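Local coordinates for beta-L-arabinobiosidase (PDB 5MQR), which probably hydrolyses glycosidic bonds of L-arabinose-containing sugars in plant pectin, at residues 309-314 with 321-326; 815-820 with 874-879; 479-484 with 599-604; 670-675 with 1020-1025. One frame throughout, in Å; residues are numbered along the deposited sequence.

Contact 1 (309-314 with 321-326); sequences AKIWGQ and YATVYN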
# COMPACT_ATOMS: atom_id res chain seq x y z
N ALA A 309 11.16 20.45 -21.07
CA ALA A 309 9.72 20.63 -21.08
C ALA A 309 9.09 20.87 -19.68
O ALA A 309 7.89 20.59 -19.50
CB ALA A 309 9.09 19.43 -21.77
N LYS A 310 9.89 21.42 -18.76
CA LYS A 310 9.55 21.66 -17.33
C LYS A 310 9.42 20.41 -16.43
O LYS A 310 9.03 19.32 -16.88
CB LYS A 310 8.27 22.47 -17.13
CG LYS A 310 8.21 23.84 -17.76
CD LYS A 310 6.89 24.52 -17.38
CE LYS A 310 6.80 25.92 -17.99
NZ LYS A 310 5.55 26.65 -17.62
N ILE A 311 9.71 20.61 -15.16
CA ILE A 311 9.44 19.64 -14.11
C ILE A 311 8.67 20.38 -13.00
O ILE A 311 8.98 21.53 -12.66
CB ILE A 311 10.74 18.98 -13.61
CG1 ILE A 311 10.46 18.10 -12.37
CG2 ILE A 311 11.80 20.02 -13.28
CD1 ILE A 311 11.55 17.07 -12.08
N TRP A 312 7.63 19.73 -12.50
CA TRP A 312 6.82 20.28 -11.45
C TRP A 312 6.98 19.43 -10.21
O TRP A 312 6.81 18.23 -10.27
CB TRP A 312 5.36 20.22 -11.84
CG TRP A 312 4.44 20.57 -10.73
CD1 TRP A 312 3.67 19.72 -10.01
CD2 TRP A 312 4.25 21.86 -10.17
NE1 TRP A 312 2.98 20.40 -9.06
CE2 TRP A 312 3.32 21.73 -9.12
CE3 TRP A 312 4.77 23.14 -10.46
CZ2 TRP A 312 2.88 22.83 -8.35
CZ3 TRP A 312 4.33 24.22 -9.70
CH2 TRP A 312 3.38 24.06 -8.67
N GLY A 313 7.28 20.07 -9.10
CA GLY A 313 7.36 19.39 -7.81
C GLY A 313 6.45 20.06 -6.79
O GLY A 313 6.34 21.27 -6.77
N GLN A 314 5.84 19.27 -5.93
CA GLN A 314 5.05 19.81 -4.83
C GLN A 314 4.93 18.84 -3.68
O GLN A 314 5.11 17.63 -3.84
CB GLN A 314 3.64 20.18 -5.30
CG GLN A 314 2.71 19.03 -5.67
CD GLN A 314 1.31 19.53 -6.02
OE1 GLN A 314 1.03 19.96 -7.15
NE2 GLN A 314 0.43 19.51 -5.03
N TYR A 321 5.71 13.99 -1.09
CA TYR A 321 6.10 14.84 -2.17
C TYR A 321 6.03 14.07 -3.50
O TYR A 321 6.11 12.83 -3.51
CB TYR A 321 7.50 15.39 -1.89
CG TYR A 321 7.54 16.32 -0.68
CD1 TYR A 321 7.67 15.81 0.62
CD2 TYR A 321 7.45 17.68 -0.84
CE1 TYR A 321 7.73 16.66 1.73
CE2 TYR A 321 7.50 18.53 0.25
CZ TYR A 321 7.64 18.01 1.54
OH TYR A 321 7.68 18.87 2.61
N ALA A 322 5.85 14.81 -4.59
CA ALA A 322 5.78 14.26 -5.93
C ALA A 322 6.37 15.24 -6.96
O ALA A 322 6.23 16.46 -6.83
CB ALA A 322 4.35 13.91 -6.33
N THR A 323 7.04 14.67 -7.96
CA THR A 323 7.46 15.42 -9.15
C THR A 323 6.73 14.86 -10.35
O THR A 323 6.50 13.65 -10.40
CB THR A 323 8.98 15.36 -9.37
OG1 THR A 323 9.45 14.04 -9.04
CG2 THR A 323 9.66 16.34 -8.50
N VAL A 324 6.35 15.73 -11.27
CA VAL A 324 5.69 15.35 -12.53
C VAL A 324 6.47 16.00 -13.65
O VAL A 324 6.80 17.18 -13.59
CB VAL A 324 4.21 15.79 -12.54
CG1 VAL A 324 3.53 15.41 -13.85
CG2 VAL A 324 3.49 15.12 -11.37
N TYR A 325 6.83 15.20 -14.65
CA TYR A 325 7.79 15.60 -15.66
C TYR A 325 7.86 14.60 -16.79
O TYR A 325 7.39 13.48 -16.66
CB TYR A 325 9.20 15.76 -15.07
CG TYR A 325 9.82 14.53 -14.40
CD1 TYR A 325 9.34 14.04 -13.18
CD2 TYR A 325 10.90 13.88 -14.96
CE1 TYR A 325 9.92 12.94 -12.55
CE2 TYR A 325 11.49 12.77 -14.34
CZ TYR A 325 10.99 12.31 -13.13
OH TYR A 325 11.54 11.22 -12.54
N ASN A 326 8.47 15.02 -17.90
CA ASN A 326 8.87 14.12 -18.98
C ASN A 326 10.22 13.50 -18.57
O ASN A 326 11.19 14.23 -18.51
CB ASN A 326 9.01 14.86 -20.32
CG ASN A 326 7.71 15.57 -20.74
OD1 ASN A 326 7.60 16.82 -20.63
ND2 ASN A 326 6.73 14.80 -21.21
O HOH W 1 9.35 17.65 -18.75
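The beta hairpin of strands 311-314 and 321-325 is held first by Trp312 and Val324, a hydrogen-bonded antiparallel pair in which Trp312 N reaches Val324 O at 2.9 Å and Val324 N returns to Trp312 O at 2.7 Å. Gln314 and Ala322 repeat the exchange, and between the two pairs Gly313 lies against Thr323 with their CA atoms 4.2 Å apart. The face carrying Trp312 and Gln314 has a tie of its own: Trp312 NE1 donates to Gln314 OE1 at 2.8 Å, with the oxygen in the indole plane and the N-H on one of its lone pairs, which helps to fix the amide's rotation. This hairpin opens a four-stranded antiparallel sheet of the BNR repeat-like region, consistent with a propeller blade, and strand 334-339 pairs with the far side of 321-325. On the opposite face Ile311 and Tyr325 run side by side. With CG between its backbone N and carbonyl carbon (chi1 59°), Tyr325 turns one ring face to Ile311 CD1, 4.2 Å from the ring centroid, while its OH bonds Ser337. Where Ala309 and Asn326 diverge, a water accepts from Asn326 N at 2.9 Å and donates to Asn326 OD1, while Asn326 ND2 donates to Pro369 O.

Contact 2 (815-820 with 874-879); sequences KKYARP and TMRTDS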
# COMPACT_ATOMS: atom_id res chain seq x y z
N LYS A 815 4.86 -36.83 42.94
CA LYS A 815 4.22 -36.02 43.98
C LYS A 815 2.87 -35.53 43.46
O LYS A 815 2.64 -35.49 42.25
CB LYS A 815 5.06 -34.81 44.39
CG LYS A 815 6.47 -35.09 44.89
CD LYS A 815 6.49 -35.81 46.23
CE LYS A 815 7.90 -35.87 46.80
NZ LYS A 815 8.04 -36.99 47.77
N LYS A 816 2.02 -35.17 44.41
CA LYS A 816 0.68 -34.70 44.14
C LYS A 816 0.61 -33.29 44.64
O LYS A 816 -0.14 -32.99 45.55
CB LYS A 816 -0.35 -35.58 44.84
CG LYS A 816 -0.34 -37.01 44.35
CD LYS A 816 -1.52 -37.82 44.87
CE LYS A 816 -1.59 -39.12 44.10
NZ LYS A 816 -2.53 -40.07 44.74
N TYR A 817 1.42 -32.43 44.05
CA TYR A 817 1.40 -31.04 44.40
C TYR A 817 0.43 -30.28 43.49
O TYR A 817 0.26 -30.60 42.31
CB TYR A 817 2.80 -30.43 44.30
CG TYR A 817 3.88 -30.99 45.22
CD1 TYR A 817 3.56 -31.72 46.38
CD2 TYR A 817 5.22 -30.74 44.95
CE1 TYR A 817 4.57 -32.20 47.22
CE2 TYR A 817 6.23 -31.21 45.78
CZ TYR A 817 5.89 -31.94 46.91
OH TYR A 817 6.87 -32.42 47.71
N ALA A 818 -0.20 -29.25 44.07
CA ALA A 818 -1.09 -28.39 43.34
C ALA A 818 -0.27 -27.32 42.61
O ALA A 818 0.02 -26.26 43.15
CB ALA A 818 -2.12 -27.77 44.27
N ARG A 819 0.08 -27.62 41.37
CA ARG A 819 0.89 -26.75 40.53
C ARG A 819 0.01 -25.79 39.71
O ARG A 819 -1.07 -26.19 39.26
CB ARG A 819 1.76 -27.62 39.62
CG ARG A 819 2.85 -28.35 40.37
CD ARG A 819 3.48 -29.46 39.53
NE ARG A 819 4.10 -28.94 38.31
CZ ARG A 819 5.31 -28.37 38.20
NH1 ARG A 819 6.11 -28.22 39.25
NH2 ARG A 819 5.72 -27.96 37.00
N PRO A 820 0.46 -24.51 39.52
CA PRO A 820 -0.40 -23.60 38.73
C PRO A 820 -0.47 -23.92 37.25
O PRO A 820 -1.27 -23.30 36.56
CB PRO A 820 0.25 -22.22 38.94
CG PRO A 820 1.65 -22.52 39.32
CD PRO A 820 1.55 -23.77 40.16
N THR A 874 3.43 -23.19 43.25
CA THR A 874 3.03 -24.55 43.56
C THR A 874 2.76 -24.68 45.05
O THR A 874 3.46 -24.09 45.86
CB THR A 874 4.16 -25.52 43.20
OG1 THR A 874 4.39 -25.48 41.79
CG2 THR A 874 3.81 -26.95 43.61
N MSE A 875 1.71 -25.41 45.38
CA MSE A 875 1.37 -25.65 46.78
C MSE A 875 1.78 -27.08 47.00
O MSE A 875 1.26 -28.00 46.34
CB MSE A 875 -0.10 -25.24 46.92
CG MSE A 875 -0.73 -25.24 48.31
SE MSE A 875 0.26 -24.16 49.66
CE MSE A 875 0.20 -22.33 49.05
N ARG A 876 2.77 -27.29 47.86
CA ARG A 876 3.13 -28.65 48.31
C ARG A 876 2.09 -29.12 49.35
O ARG A 876 1.21 -28.35 49.75
CB ARG A 876 4.57 -28.71 48.86
CG ARG A 876 5.64 -28.32 47.84
CD ARG A 876 7.02 -28.81 48.28
NE ARG A 876 8.07 -28.53 47.29
CZ ARG A 876 9.17 -27.80 47.50
NH1 ARG A 876 9.43 -27.21 48.66
NH2 ARG A 876 10.04 -27.65 46.51
N THR A 877 2.22 -30.38 49.76
CA THR A 877 1.31 -31.02 50.72
C THR A 877 0.88 -30.12 51.89
O THR A 877 -0.30 -30.10 52.23
CB THR A 877 1.98 -32.29 51.30
OG1 THR A 877 2.60 -33.01 50.22
CG2 THR A 877 0.96 -33.18 52.03
N ASP A 878 1.82 -29.36 52.45
CA ASP A 878 1.58 -28.55 53.65
C ASP A 878 1.67 -27.04 53.47
O ASP A 878 0.86 -26.30 54.04
CB ASP A 878 2.56 -28.96 54.74
CG ASP A 878 2.24 -30.34 55.31
OD1 ASP A 878 1.16 -30.49 55.94
OD2 ASP A 878 3.05 -31.27 55.10
N SER A 879 2.69 -26.58 52.75
CA SER A 879 2.87 -25.15 52.51
C SER A 879 3.35 -24.89 51.09
O SER A 879 3.62 -25.83 50.33
CB SER A 879 3.88 -24.59 53.52
OG SER A 879 5.15 -25.15 53.26
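Tyr817 and Arg876 carry this contact, the arginine's aliphatic chain lying over one face of the phenol ring. Arg876 CG sits 3.7 Å from the Tyr817 ring centroid in a CH-pi contact, and CD continues across to within 3.6 Å of Tyr817 CE2. The chain is extended from CG to NE (chi2 -162°), which carries the guanidinium past the ring, turned 56° from its plane, to reach Ser810 O through NE. Lys815 CB covers the other ring face, so the phenol is sandwiched between two aliphatic chains. At the ring edge, near its plane, Thr877 OG1 lies 3.7 Å from Tyr817 CE1. Thr874 divides its branches: CG2 packs 3.7 Å from Tyr817 CB, while OG1, anti to the carbonyl carbon (chi1 -64°), stays near Arg819 CG and bonds Ser810. Arg819 NE forms a salt bridge with Asp803. Selenomethionine Met875 and Ala818 touch through their CB atoms. The backbones meet in a single antiparallel bridge, Ala818 N to Met875 O at 3.0 Å and Met875 N to Ala818 O at 2.9 Å. It joins the loop leading into helix 820-839 to the loop after strand 871-872, in an MGH1-like domain probably folded as an alpha/alpha barrel, where loops connect successive helices.

Contact 3 (479-484 with 599-604); sequences AGQNDK and LAEYRI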
# COMPACT_ATOMS: atom_id res chain seq x y z
N ALA A 479 -22.15 -2.82 -27.64
CA ALA A 479 -21.69 -1.86 -28.65
C ALA A 479 -22.88 -1.14 -29.26
O ALA A 479 -23.88 -1.77 -29.62
CB ALA A 479 -20.92 -2.60 -29.73
N GLY A 480 -22.78 0.17 -29.44
CA GLY A 480 -23.86 0.94 -30.06
C GLY A 480 -23.99 0.82 -31.58
O GLY A 480 -24.82 1.51 -32.18
N GLN A 481 -23.16 -0.02 -32.19
CA GLN A 481 -23.08 -0.18 -33.64
C GLN A 481 -22.21 -1.40 -33.91
O GLN A 481 -21.47 -1.83 -33.02
CB GLN A 481 -22.46 1.06 -34.30
CG GLN A 481 -20.99 1.33 -33.95
CD GLN A 481 -20.77 1.60 -32.47
OE1 GLN A 481 -21.37 2.52 -31.91
NE2 GLN A 481 -19.92 0.81 -31.84
N ASN A 482 -22.29 -1.95 -35.12
CA ASN A 482 -21.38 -3.01 -35.56
C ASN A 482 -20.84 -2.83 -37.01
O ASN A 482 -20.30 -3.78 -37.61
CB ASN A 482 -22.07 -4.37 -35.40
CG ASN A 482 -23.16 -4.64 -36.45
OD1 ASN A 482 -23.58 -3.73 -37.18
ND2 ASN A 482 -23.61 -5.88 -36.52
N ASP A 483 -20.98 -1.63 -37.57
CA ASP A 483 -20.55 -1.38 -38.94
C ASP A 483 -19.51 -0.25 -39.03
O ASP A 483 -19.18 0.19 -40.11
CB ASP A 483 -21.77 -1.07 -39.81
CG ASP A 483 -22.55 0.16 -39.34
OD1 ASP A 483 -22.22 0.77 -38.31
OD2 ASP A 483 -23.53 0.51 -40.02
N LYS A 484 -19.02 0.22 -37.88
CA LYS A 484 -18.03 1.29 -37.80
C LYS A 484 -17.35 1.25 -36.42
O LYS A 484 -17.84 0.61 -35.48
CB LYS A 484 -18.69 2.65 -38.00
CG LYS A 484 -19.69 3.03 -36.93
CD LYS A 484 -20.29 4.42 -37.14
CE LYS A 484 -21.38 4.44 -38.20
NZ LYS A 484 -22.62 3.76 -37.73
N LEU A 599 -19.93 8.74 -34.94
CA LEU A 599 -19.88 8.34 -33.54
C LEU A 599 -19.86 6.83 -33.35
O LEU A 599 -20.69 6.14 -33.93
CB LEU A 599 -21.09 8.90 -32.80
CG LEU A 599 -21.19 8.65 -31.29
CD1 LEU A 599 -20.02 9.33 -30.56
CD2 LEU A 599 -22.56 9.14 -30.82
N ALA A 600 -18.92 6.34 -32.55
CA ALA A 600 -18.91 4.95 -32.08
C ALA A 600 -19.02 4.98 -30.57
O ALA A 600 -18.33 5.79 -29.92
CB ALA A 600 -17.63 4.24 -32.50
N GLU A 601 -19.87 4.11 -30.03
CA GLU A 601 -20.07 3.97 -28.60
C GLU A 601 -19.82 2.52 -28.18
O GLU A 601 -20.19 1.59 -28.88
CB GLU A 601 -21.52 4.31 -28.19
CG GLU A 601 -22.07 5.62 -28.73
CD GLU A 601 -23.31 6.06 -27.98
OE1 GLU A 601 -24.30 5.29 -27.89
OE2 GLU A 601 -23.31 7.19 -27.46
N TYR A 602 -19.25 2.36 -26.99
CA TYR A 602 -19.15 1.05 -26.31
C TYR A 602 -19.47 1.22 -24.84
O TYR A 602 -19.20 2.26 -24.25
CB TYR A 602 -17.74 0.46 -26.47
CG TYR A 602 -17.33 0.38 -27.91
CD1 TYR A 602 -17.71 -0.71 -28.70
CD2 TYR A 602 -16.62 1.42 -28.52
CE1 TYR A 602 -17.36 -0.78 -30.04
CE2 TYR A 602 -16.29 1.36 -29.87
CZ TYR A 602 -16.64 0.26 -30.61
OH TYR A 602 -16.29 0.20 -31.93
N ARG A 603 -20.06 0.19 -24.26
CA ARG A 603 -20.42 0.21 -22.86
C ARG A 603 -19.93 -1.06 -22.13
O ARG A 603 -20.05 -2.17 -22.67
CB ARG A 603 -21.91 0.29 -22.74
CG ARG A 603 -22.48 1.62 -23.16
CD ARG A 603 -23.99 1.51 -23.17
NE ARG A 603 -24.64 2.77 -23.46
CZ ARG A 603 -24.73 3.33 -24.66
NH1 ARG A 603 -24.18 2.77 -25.73
NH2 ARG A 603 -25.37 4.48 -24.79
N ILE A 604 -19.39 -0.91 -20.92
CA ILE A 604 -19.06 -2.07 -20.09
C ILE A 604 -19.70 -1.94 -18.72
O ILE A 604 -19.99 -0.84 -18.25
CB ILE A 604 -17.54 -2.35 -20.00
CG1 ILE A 604 -16.79 -1.15 -19.43
CG2 ILE A 604 -16.99 -2.68 -21.38
CD1 ILE A 604 -15.32 -1.40 -19.17
O HOH W 2 -18.23 -1.07 -33.22
O HOH W 3 -22.84 4.61 -33.24
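Gln481 and Glu601 meet where strand 470-479 ends beside strand 600-610, two antiparallel neighbours in a sheet of the sialidase-like, carbohydrate-binding-module-type region. Strand pairing itself reaches only as far as Ala479 opposite Tyr602; beyond it, the Gln481 side chain takes over the role of a neighbouring backbone. Its OE1 accepts from Glu601 N at 2.9 Å in an almost straight bond, although the donor stands above the carbonyl plane, and its NE2 donates to Glu601 O at 3.1 Å. The same Glu601 O takes Gly480 N at 3.0 Å from the opposite face of its plane, so one carbonyl is gripped by two donors. The amide is brought back over strand 600-604 because CG lies between the backbone N and the carbonyl carbon (chi1 66°) and the chain then folds at chi2. This inner part is closely packed: Gln481 NE2 comes within 3.5 Å of Tyr602 CE1, with amide and ring planes 72° apart, and Ala479 CB touches Tyr602 CD1. The other side is looser. Gly480 and Leu599 are exposed, and Glu601 OE1 holds Arg603 through weak bonds of a salt bridge, while Glu601 OE2 turns to Gln451. Ala600 pairs through its backbone with Asp452, a calcium ligand, which places the strand beside that metal site. Two waters extend the bonding toward Lys484 and Leu599. One links Gln481 NE2, Lys484 O and Tyr602 OH; the other donates to Gln481 OE1 and, at 2.7 Å, to Leu599 O.

Contact 4 (670-675 with 1020-1025); sequences EMYYYR and TFNDLM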
# COMPACT_ATOMS: atom_id res chain seq x y z
N GLU A 670 13.49 -13.55 9.36
CA GLU A 670 14.05 -14.87 9.10
C GLU A 670 13.44 -15.91 10.03
O GLU A 670 13.16 -17.01 9.59
CB GLU A 670 15.57 -14.86 9.27
CG GLU A 670 16.22 -16.21 9.02
CD GLU A 670 17.73 -16.15 9.12
OE1 GLU A 670 18.27 -15.77 10.18
OE2 GLU A 670 18.38 -16.51 8.14
N MSE A 671 13.24 -15.56 11.30
CA MSE A 671 12.71 -16.51 12.30
C MSE A 671 11.27 -16.82 12.02
O MSE A 671 10.83 -17.93 12.26
CB MSE A 671 12.86 -15.99 13.72
CG MSE A 671 12.70 -17.06 14.80
SE MSE A 671 14.00 -18.55 14.55
CE MSE A 671 15.65 -17.48 14.45
N TYR A 672 10.53 -15.83 11.52
CA TYR A 672 9.17 -16.02 11.10
C TYR A 672 9.10 -17.17 10.11
O TYR A 672 8.36 -18.12 10.29
CB TYR A 672 8.59 -14.74 10.49
CG TYR A 672 7.16 -14.90 10.11
CD1 TYR A 672 6.15 -14.70 11.03
CD2 TYR A 672 6.81 -15.31 8.82
CE1 TYR A 672 4.83 -14.88 10.68
CE2 TYR A 672 5.48 -15.50 8.47
CZ TYR A 672 4.50 -15.28 9.40
OH TYR A 672 3.18 -15.51 9.06
N TYR A 673 9.89 -17.06 9.06
CA TYR A 673 9.86 -18.07 8.01
C TYR A 673 10.46 -19.38 8.48
O TYR A 673 9.91 -20.44 8.18
CB TYR A 673 10.48 -17.54 6.70
CG TYR A 673 9.59 -16.48 6.12
CD1 TYR A 673 8.42 -16.82 5.44
CD2 TYR A 673 9.84 -15.12 6.35
CE1 TYR A 673 7.56 -15.83 4.96
CE2 TYR A 673 8.99 -14.13 5.89
CZ TYR A 673 7.86 -14.48 5.20
OH TYR A 673 7.03 -13.49 4.76
N TYR A 674 11.55 -19.32 9.27
CA TYR A 674 12.16 -20.54 9.74
C TYR A 674 11.19 -21.42 10.57
O TYR A 674 11.15 -22.62 10.40
CB TYR A 674 13.42 -20.26 10.57
CG TYR A 674 14.00 -21.50 11.23
CD1 TYR A 674 14.70 -22.43 10.48
CD2 TYR A 674 13.79 -21.76 12.57
CE1 TYR A 674 15.21 -23.58 11.05
CE2 TYR A 674 14.30 -22.92 13.17
CZ TYR A 674 15.00 -23.83 12.40
OH TYR A 674 15.52 -24.95 12.98
N ARG A 675 10.43 -20.80 11.45
CA ARG A 675 9.60 -21.57 12.38
C ARG A 675 8.43 -22.20 11.64
O ARG A 675 8.00 -23.29 12.02
CB ARG A 675 9.12 -20.71 13.55
CG ARG A 675 10.24 -20.44 14.57
CD ARG A 675 10.72 -21.70 15.29
NE ARG A 675 9.63 -22.31 16.01
CZ ARG A 675 9.40 -22.22 17.32
NH1 ARG A 675 10.23 -21.57 18.15
NH2 ARG A 675 8.32 -22.82 17.82
N THR A 1020 5.45 -22.31 20.84
CA THR A 1020 4.96 -21.42 19.78
C THR A 1020 6.03 -20.36 19.53
O THR A 1020 6.94 -20.14 20.34
CB THR A 1020 3.60 -20.79 20.13
OG1 THR A 1020 3.71 -19.92 21.25
CG2 THR A 1020 2.53 -21.85 20.40
N PHE A 1021 5.89 -19.73 18.37
CA PHE A 1021 6.66 -18.56 17.98
C PHE A 1021 5.82 -17.63 17.11
O PHE A 1021 5.65 -16.47 17.41
CB PHE A 1021 7.98 -18.92 17.25
CG PHE A 1021 8.73 -17.70 16.86
CD1 PHE A 1021 9.43 -16.98 17.81
CD2 PHE A 1021 8.65 -17.20 15.57
CE1 PHE A 1021 10.10 -15.81 17.49
CE2 PHE A 1021 9.31 -16.03 15.24
CZ PHE A 1021 10.03 -15.34 16.21
N ASN A 1022 5.35 -18.14 15.99
CA ASN A 1022 4.59 -17.35 15.09
C ASN A 1022 3.21 -17.00 15.62
O ASN A 1022 2.63 -15.98 15.21
CB ASN A 1022 4.54 -18.03 13.74
CG ASN A 1022 5.84 -17.88 12.97
OD1 ASN A 1022 6.52 -16.85 13.09
ND2 ASN A 1022 6.16 -18.85 12.13
N ASP A 1023 2.69 -17.78 16.56
CA ASP A 1023 1.48 -17.38 17.23
C ASP A 1023 1.72 -16.12 18.02
O ASP A 1023 0.83 -15.28 18.14
CB ASP A 1023 0.92 -18.45 18.14
CG ASP A 1023 -0.38 -18.02 18.77
OD1 ASP A 1023 -1.33 -17.65 18.02
OD2 ASP A 1023 -0.44 -17.99 20.00
N LEU A 1024 2.92 -16.01 18.58
CA LEU A 1024 3.33 -14.83 19.37
C LEU A 1024 3.54 -13.64 18.44
O LEU A 1024 3.18 -12.52 18.78
CB LEU A 1024 4.62 -15.10 20.14
CG LEU A 1024 4.72 -16.39 20.95
CD1 LEU A 1024 6.13 -16.53 21.51
CD2 LEU A 1024 3.68 -16.44 22.07
N MSE A 1025 4.15 -13.89 17.28
CA MSE A 1025 4.36 -12.84 16.29
C MSE A 1025 3.03 -12.25 15.86
O MSE A 1025 2.87 -11.04 15.85
CB MSE A 1025 5.12 -13.37 15.08
CG MSE A 1025 6.55 -13.85 15.37
SE MSE A 1025 7.73 -12.30 15.62
CE MSE A 1025 7.83 -11.90 13.68
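The Phe1021 ring takes Met671 CG over one face, 3.8 Å from its centroid and offset toward the rim, with the selenium of this selenomethionine farther above the same ring in a long Met-aromatic contact. Met671 CG is closest to Phe1021 CZ, at 3.5 Å. Phe1021 CB in turn lies over the centre of one face of the Arg675 guanidinium, 3.6 Å from Arg675 CZ, and the guanidinium and ring planes are 33° apart. Bends at chi2 (-66°) and chi3 fold the arginine back along Phe1021, and its ends are then held by Gln986 through NH1 and Ser1019 through NH2. Over one face of the Tyr672 ring, toward its rim, is the Asn1022 amide, the two planes inclined by 48°; the edge of the same ring meets Tyr673 CE1 in plane. These groups join helix 666-680 to the start of helix 1022-1029, far apart in sequence, an arrangement consistent with closure of the alpha/alpha barrel of this glycoside hydrolase type. Phe1021 occupies the N-cap position of the later helix, and Glu718 accepts from the backbone N atoms of Asn1022 and Asp1023 there. The polar tie across the interface is one bond: Asn1022 ND2 donates to Tyr672 O at 3.0 Å, in the carbonyl plane and on a lone pair, with the acceptor close to the amide plane. It engages a helix carbonyl and helps to orient the amide, with OD1 directed at Tyr672 CD1. Beyond it, Met1025 CE reaches Tyr672 CD1 at 4.2 Å, and Tyr672 OH bonds Pro659 O.

Overall arrangement
Along the chain the order is contact 1, contact 3, then contact 4, with contact 2 nested in the long loop that contact 4 closes. Contacts 1 and 3 lie in the beta-rich N-terminal part, in separate sheets with centres 38 Å apart. Contacts 2 and 4 belong to the helical part on the other side of the chain's centre; their centres are 34 Å apart and their nearest atoms about 16 Å. Contact 4 joins two helices in its buried interior, whereas contact 2 ties two partly buried loops. Contacts 2 and 3 are farthest apart, 85 Å between centres. No two contacts touch; contacts 1 and 3 fasten separate beta sheets and contacts 2 and 4 two places in the helical part of an elongated, multidomain enzyme.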